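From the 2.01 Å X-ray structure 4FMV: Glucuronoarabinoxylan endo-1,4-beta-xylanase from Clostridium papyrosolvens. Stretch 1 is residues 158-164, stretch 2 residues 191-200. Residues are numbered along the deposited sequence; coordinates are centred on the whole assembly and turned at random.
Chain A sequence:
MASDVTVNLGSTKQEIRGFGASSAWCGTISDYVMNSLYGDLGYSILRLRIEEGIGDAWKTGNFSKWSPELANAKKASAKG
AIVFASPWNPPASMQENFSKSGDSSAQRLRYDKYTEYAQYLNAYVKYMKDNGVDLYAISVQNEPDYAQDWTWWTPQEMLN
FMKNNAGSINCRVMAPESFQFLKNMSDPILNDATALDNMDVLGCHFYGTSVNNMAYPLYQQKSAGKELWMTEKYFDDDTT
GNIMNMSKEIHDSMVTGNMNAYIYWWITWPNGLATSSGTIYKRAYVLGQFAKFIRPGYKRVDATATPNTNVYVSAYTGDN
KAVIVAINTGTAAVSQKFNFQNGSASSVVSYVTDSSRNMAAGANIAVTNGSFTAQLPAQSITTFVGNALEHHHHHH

Stretch 1 (158-164) MLNFMKN
Stretch 2 191-200: NDATALDNMD

Two helices of one chain cross here at a steep angle around a small alanine, with a salt bridge and a side-chain-to-backbone hydrogen bond adding polar ties to a modest apolar patch. Residues 158-164 are helical throughout, continuing a helix that begins earlier; in the second stretch a short helix starts at Ala-193, entered from an extended Asp-192 (phi/psi -114/125) and followed by an extended Met-199 (-102/117). The axes approach to 7.8 Å with 74° between their N-to-C directions, and the register is set by Lys-163 and Ala-195, whose CA atoms lie 4.5 Å apart. So close a backbone approach leaves little room, and a methyl group fills it: Ala-195 CB lies 3.7 Å from Leu-159 CD1, 4.0 Å from Met-162 CB and 4.0 Å from Lys-163 CG. Leu-159 (t, p) reaches it although its CA-to-CB bond points sideways. Met-162 curls through m, m, m to bring Met-162 CE to 3.6 Å from Met-199 CB (Met-199 is t, t, p).

Asp-192, chi1 t with chi2 near 88°, does two jobs with its carboxylate. Asp-192 OD2 accepts from Ala-195 N at 2.8 Å and 173°, capping the second helix, while Asp-192 OD1 accepts from Lys-163 NZ at 2.7 Å in a salt bridge. The lysine gets there with chi angles m, t, p, t, its CA-to-CB bond sideways and its end drawn in. Lys-163 CE also passes 4.3 Å from Thr-194 CB (chi1 m).

Further along the second stretch, the CA-to-CB bond of Asn-198 (chi1 m, chi2 -19°) points toward the first helix, and Asn-198 ND2 donates to Met-162 O at 2.8 Å, nearly straight at 169°. Asn-198 ND2 is also 3.5 Å from Lys-163 O, but the angle is too poor for a second bond. The two stretches bury 371 Å² between them, both sides summed.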

ATOM      1  N   MET A 158      14.548  16.313   5.083  1.00 10.17           N
ATOM      2  CA  MET A 158      13.452  15.501   5.615  1.00  9.94           C
ATOM      3  C   MET A 158      13.589  15.318   7.131  1.00 12.04           C
ATOM      4  O   MET A 158      12.601  15.446   7.862  1.00 11.65           O
ATOM      5  CB  MET A 158      13.424  14.138   4.929  1.00 10.50           C
ATOM      6  CG  MET A 158      12.393  13.151   5.511  1.00 12.62           C
ATOM      7  SD  MET A 158      10.675  13.615   5.228  1.00 12.34           S
ATOM      8  CE  MET A 158      10.653  13.850   3.453  1.00 10.67           C
ATOM      9  N   LEU A 159      14.806  15.025   7.599  1.00  9.89           N
ATOM     10  CA  LEU A 159      15.075  14.923   9.040  1.00 11.30           C
ATOM     11  C   LEU A 159      14.707  16.218   9.772  1.00  8.73           C
ATOM     12  O   LEU A 159      14.024  16.185  10.799  1.00  8.49           O
ATOM     13  CB  LEU A 159      16.550  14.554   9.332  1.00 10.34           C
ATOM     14  CG  LEU A 159      16.963  14.521  10.818  1.00 10.60           C
ATOM     15  CD1 LEU A 159      16.101  13.564  11.631  1.00 10.96           C
ATOM     16  CD2 LEU A 159      18.447  14.209  11.016  1.00 10.45           C
ATOM     17  N   ASN A 160      15.145  17.356   9.237  1.00  8.76           N
ATOM     18  CA  ASN A 160      14.889  18.639   9.896  1.00 11.81           C
ATOM     19  C   ASN A 160      13.379  18.879  10.098  1.00 12.82           C
ATOM     20  O   ASN A 160      12.936  19.297  11.171  1.00 11.15           O
ATOM     21  CB  ASN A 160      15.490  19.788   9.090  1.00 10.46           C
ATOM     22  CG  ASN A 160      16.998  19.786   9.104  1.00 11.30           C
ATOM     23  OD1 ASN A 160      17.622  19.181   9.980  1.00 10.12           O
ATOM     24  ND2 ASN A 160      17.601  20.483   8.139  1.00 10.37           N
ATOM     25  N   PHE A 161      12.597  18.595   9.060  1.00 10.89           N
ATOM     26  CA  PHE A 161      11.153  18.775   9.128  1.00  8.40           C
ATOM     27  C   PHE A 161      10.530  17.802  10.131  1.00 11.62           C
ATOM     28  O   PHE A 161       9.670  18.173  10.963  1.00 13.27           O
ATOM     29  CB  PHE A 161      10.524  18.573   7.746  1.00  7.66           C
ATOM     30  CG  PHE A 161       9.063  18.905   7.708  1.00  8.43           C
ATOM     31  CD1 PHE A 161       8.643  20.190   7.446  1.00 10.05           C
ATOM     32  CD2 PHE A 161       8.118  17.938   7.977  1.00  9.68           C
ATOM     33  CE1 PHE A 161       7.294  20.500   7.436  1.00  8.87           C
ATOM     34  CE2 PHE A 161       6.789  18.239   7.963  1.00 10.48           C
ATOM     35  CZ  PHE A 161       6.379  19.528   7.698  1.00 10.84           C
ATOM     36  N   MET A 162      10.943  16.546  10.035  1.00  8.22           N
ATOM     37  CA  MET A 162      10.497  15.520  10.978  1.00 11.23           C
ATOM     38  C   MET A 162      10.805  15.854  12.445  1.00 13.41           C
ATOM     39  O   MET A 162       9.975  15.580  13.314  1.00 13.49           O
ATOM     40  CB  MET A 162      11.052  14.142  10.606  1.00 11.20           C
ATOM     41  CG  MET A 162      10.445  13.523   9.326  1.00 10.10           C
ATOM     42  SD  MET A 162       8.637  13.312   9.326  1.00 11.60           S
ATOM     43  CE  MET A 162       8.431  12.008  10.557  1.00 15.43           C
ATOM     44  N   LYS A 163      11.976  16.426  12.747  1.00 13.63           N
ATOM     45  CA  LYS A 163      12.229  16.855  14.140  1.00 12.77           C
ATOM     46  C   LYS A 163      11.462  18.114  14.549  1.00 15.79           C
ATOM     47  O   LYS A 163      10.795  18.136  15.580  1.00 17.25           O
ATOM     48  CB  LYS A 163      13.730  17.080  14.433  1.00 12.55           C
ATOM     49  CG  LYS A 163      14.576  15.823  14.405  1.00 13.76           C
ATOM     50  CD  LYS A 163      16.042  16.125  14.743  1.00 14.80           C
ATOM     51  CE  LYS A 163      16.238  16.358  16.245  1.00 10.42           C
ATOM     52  NZ  LYS A 163      17.637  15.976  16.704  1.00  9.20           N
ATOM     53  N   ASN A 164      11.596  19.171  13.753  1.00 13.39           N
ATOM     54  CA  ASN A 164      11.120  20.496  14.156  1.00 15.07           C
ATOM     55  C   ASN A 164       9.715  20.906  13.790  1.00 13.72           C
ATOM     56  O   ASN A 164       9.171  21.825  14.376  1.00 12.18           O
ATOM     57  CB  ASN A 164      12.113  21.534  13.663  1.00 16.20           C
ATOM     58  CG  ASN A 164      13.494  21.243  14.173  1.00 19.23           C
ATOM     59  OD1 ASN A 164      13.639  20.793  15.309  1.00 21.64           O
ATOM     60  ND2 ASN A 164      14.508  21.448  13.343  1.00 18.25           N
ATOM     61  N   ASN A 191      16.977   6.882  13.363  1.00 14.42           N
ATOM     62  CA  ASN A 191      18.081   7.042  14.327  1.00 18.11           C
ATOM     63  C   ASN A 191      17.956   8.277  15.208  1.00 17.62           C
ATOM     64  O   ASN A 191      18.825   8.550  16.048  1.00 16.72           O
ATOM     65  CB  ASN A 191      19.431   7.104  13.614  1.00 19.64           C
ATOM     66  CG  ASN A 191      19.815   5.793  12.994  1.00 19.70           C
ATOM     67  OD1 ASN A 191      19.579   4.723  13.575  1.00 18.54           O
ATOM     68  ND2 ASN A 191      20.403   5.858  11.796  1.00 17.99           N
ATOM     69  N   ASP A 192      16.901   9.054  14.997  1.00 13.13           N
ATOM     70  CA  ASP A 192      16.710  10.227  15.830  1.00 13.30           C
ATOM     71  C   ASP A 192      15.464   9.992  16.642  1.00 13.85           C
ATOM     72  O   ASP A 192      14.398   9.724  16.085  1.00 13.78           O
ATOM     73  CB  ASP A 192      16.578  11.501  14.995  1.00 12.36           C
ATOM     74  CG  ASP A 192      16.418  12.754  15.860  1.00 14.47           C
ATOM     75  OD1 ASP A 192      17.440  13.342  16.247  1.00 16.92           O
ATOM     76  OD2 ASP A 192      15.268  13.146  16.160  1.00 14.54           O
ATOM     77  N   ALA A 193      15.601  10.096  17.954  1.00 12.64           N
ATOM     78  CA  ALA A 193      14.491   9.829  18.867  1.00 16.46           C
ATOM     79  C   ALA A 193      13.275  10.741  18.642  1.00 14.66           C
ATOM     80  O   ALA A 193      12.125  10.286  18.686  1.00 14.72           O
ATOM     81  CB  ALA A 193      14.978   9.894  20.335  1.00 19.55           C
ATOM     82  N   THR A 194      13.530  12.023  18.408  1.00 13.87           N
ATOM     83  CA  THR A 194      12.461  12.987  18.158  1.00 13.14           C
ATOM     84  C   THR A 194      11.775  12.741  16.817  1.00 14.90           C
ATOM     85  O   THR A 194      10.546  12.672  16.735  1.00 17.40           O
ATOM     86  CB  THR A 194      12.983  14.454  18.219  1.00 15.12           C
ATOM     87  OG1 THR A 194      13.586  14.701  19.494  1.00 16.45           O
ATOM     88  CG2 THR A 194      11.850  15.429  18.030  1.00 15.41           C
ATOM     89  N   ALA A 195      12.559  12.625  15.754  1.00 14.15           N
ATOM     90  CA  ALA A 195      12.001  12.323  14.435  1.00  9.76           C
ATOM     91  C   ALA A 195      11.183  11.028  14.464  1.00 13.27           C
ATOM     92  O   ALA A 195      10.078  10.961  13.919  1.00 10.17           O
ATOM     93  CB  ALA A 195      13.112  12.223  13.404  1.00  7.61           C
ATOM     94  N   LEU A 196      11.735   9.998  15.097  1.00 12.42           N
ATOM     95  CA  LEU A 196      11.061   8.714  15.187  1.00 13.45           C
ATOM     96  C   LEU A 196       9.700   8.863  15.885  1.00 14.22           C
ATOM     97  O   LEU A 196       8.713   8.264  15.463  1.00 14.99           O
ATOM     98  CB  LEU A 196      11.944   7.706  15.923  1.00 14.14           C
ATOM     99  CG  LEU A 196      11.381   6.292  16.146  1.00 16.15           C
ATOM    100  CD1 LEU A 196      10.947   5.625  14.835  1.00 16.48           C
ATOM    101  CD2 LEU A 196      12.414   5.444  16.883  1.00 17.80           C
ATOM    102  N   ASP A 197       9.662   9.668  16.943  1.00 15.36           N
ATOM    103  CA  ASP A 197       8.428   9.956  17.674  1.00 18.72           C
ATOM    104  C   ASP A 197       7.397  10.610  16.771  1.00 19.29           C
ATOM    105  O   ASP A 197       6.180  10.383  16.911  1.00 18.73           O
ATOM    106  CB  ASP A 197       8.696  10.897  18.846  1.00 23.37           C
ATOM    107  CG  ASP A 197       8.923  10.160  20.138  1.00 32.97           C
ATOM    108  OD1 ASP A 197       8.547   8.972  20.208  1.00 36.50           O
ATOM    109  OD2 ASP A 197       9.473  10.763  21.084  1.00 37.35           O
ATOM    110  N   ASN A 198       7.888  11.456  15.869  1.00 16.04           N
ATOM    111  CA  ASN A 198       7.013  12.205  14.980  1.00 16.10           C
ATOM    112  C   ASN A 198       6.603  11.433  13.722  1.00 13.22           C
ATOM    113  O   ASN A 198       5.796  11.922  12.947  1.00 18.17           O
ATOM    114  CB  ASN A 198       7.634  13.564  14.618  1.00 14.17           C
ATOM    115  CG  ASN A 198       7.650  14.516  15.791  1.00 16.23           C
ATOM    116  OD1 ASN A 198       6.913  14.322  16.767  1.00 14.13           O
ATOM    117  ND2 ASN A 198       8.498  15.544  15.717  1.00 15.55           N
ATOM    118  N   MET A 199       7.167  10.235  13.536  1.00  9.83           N
ATOM    119  CA  MET A 199       6.806   9.340  12.435  1.00 11.86           C
ATOM    120  C   MET A 199       5.886   8.224  12.893  1.00 12.21           C
ATOM    121  O   MET A 199       6.225   7.481  13.805  1.00 13.37           O
ATOM    122  CB  MET A 199       8.040   8.687  11.826  1.00  9.52           C
ATOM    123  CG  MET A 199       7.705   7.827  10.622  1.00 14.07           C
ATOM    124  SD  MET A 199       9.011   6.656  10.195  1.00 17.91           S
ATOM    125  CE  MET A 199       8.629   5.351  11.369  1.00 13.15           C
ATOM    126  N   ASP A 200       4.675   8.199  12.354  1.00  7.28           N
ATOM    127  CA  ASP A 200       3.765   7.065  12.489  1.00 10.65           C
ATOM    128  C   ASP A 200       3.845   5.920  11.484  1.00 13.02           C
ATOM    129  O   ASP A 200       3.729   4.750  11.857  1.00 10.79           O
ATOM    130  CB  ASP A 200       2.351   7.588  12.679  1.00 13.51           C
ATOM    131  CG  ASP A 200       2.307   8.631  13.769  1.00 13.41           C
ATOM    132  OD1 ASP A 200       2.329   8.232  14.951  1.00 14.27           O
ATOM    133  OD2 ASP A 200       2.309   9.836  13.439  1.00 14.66           O
TER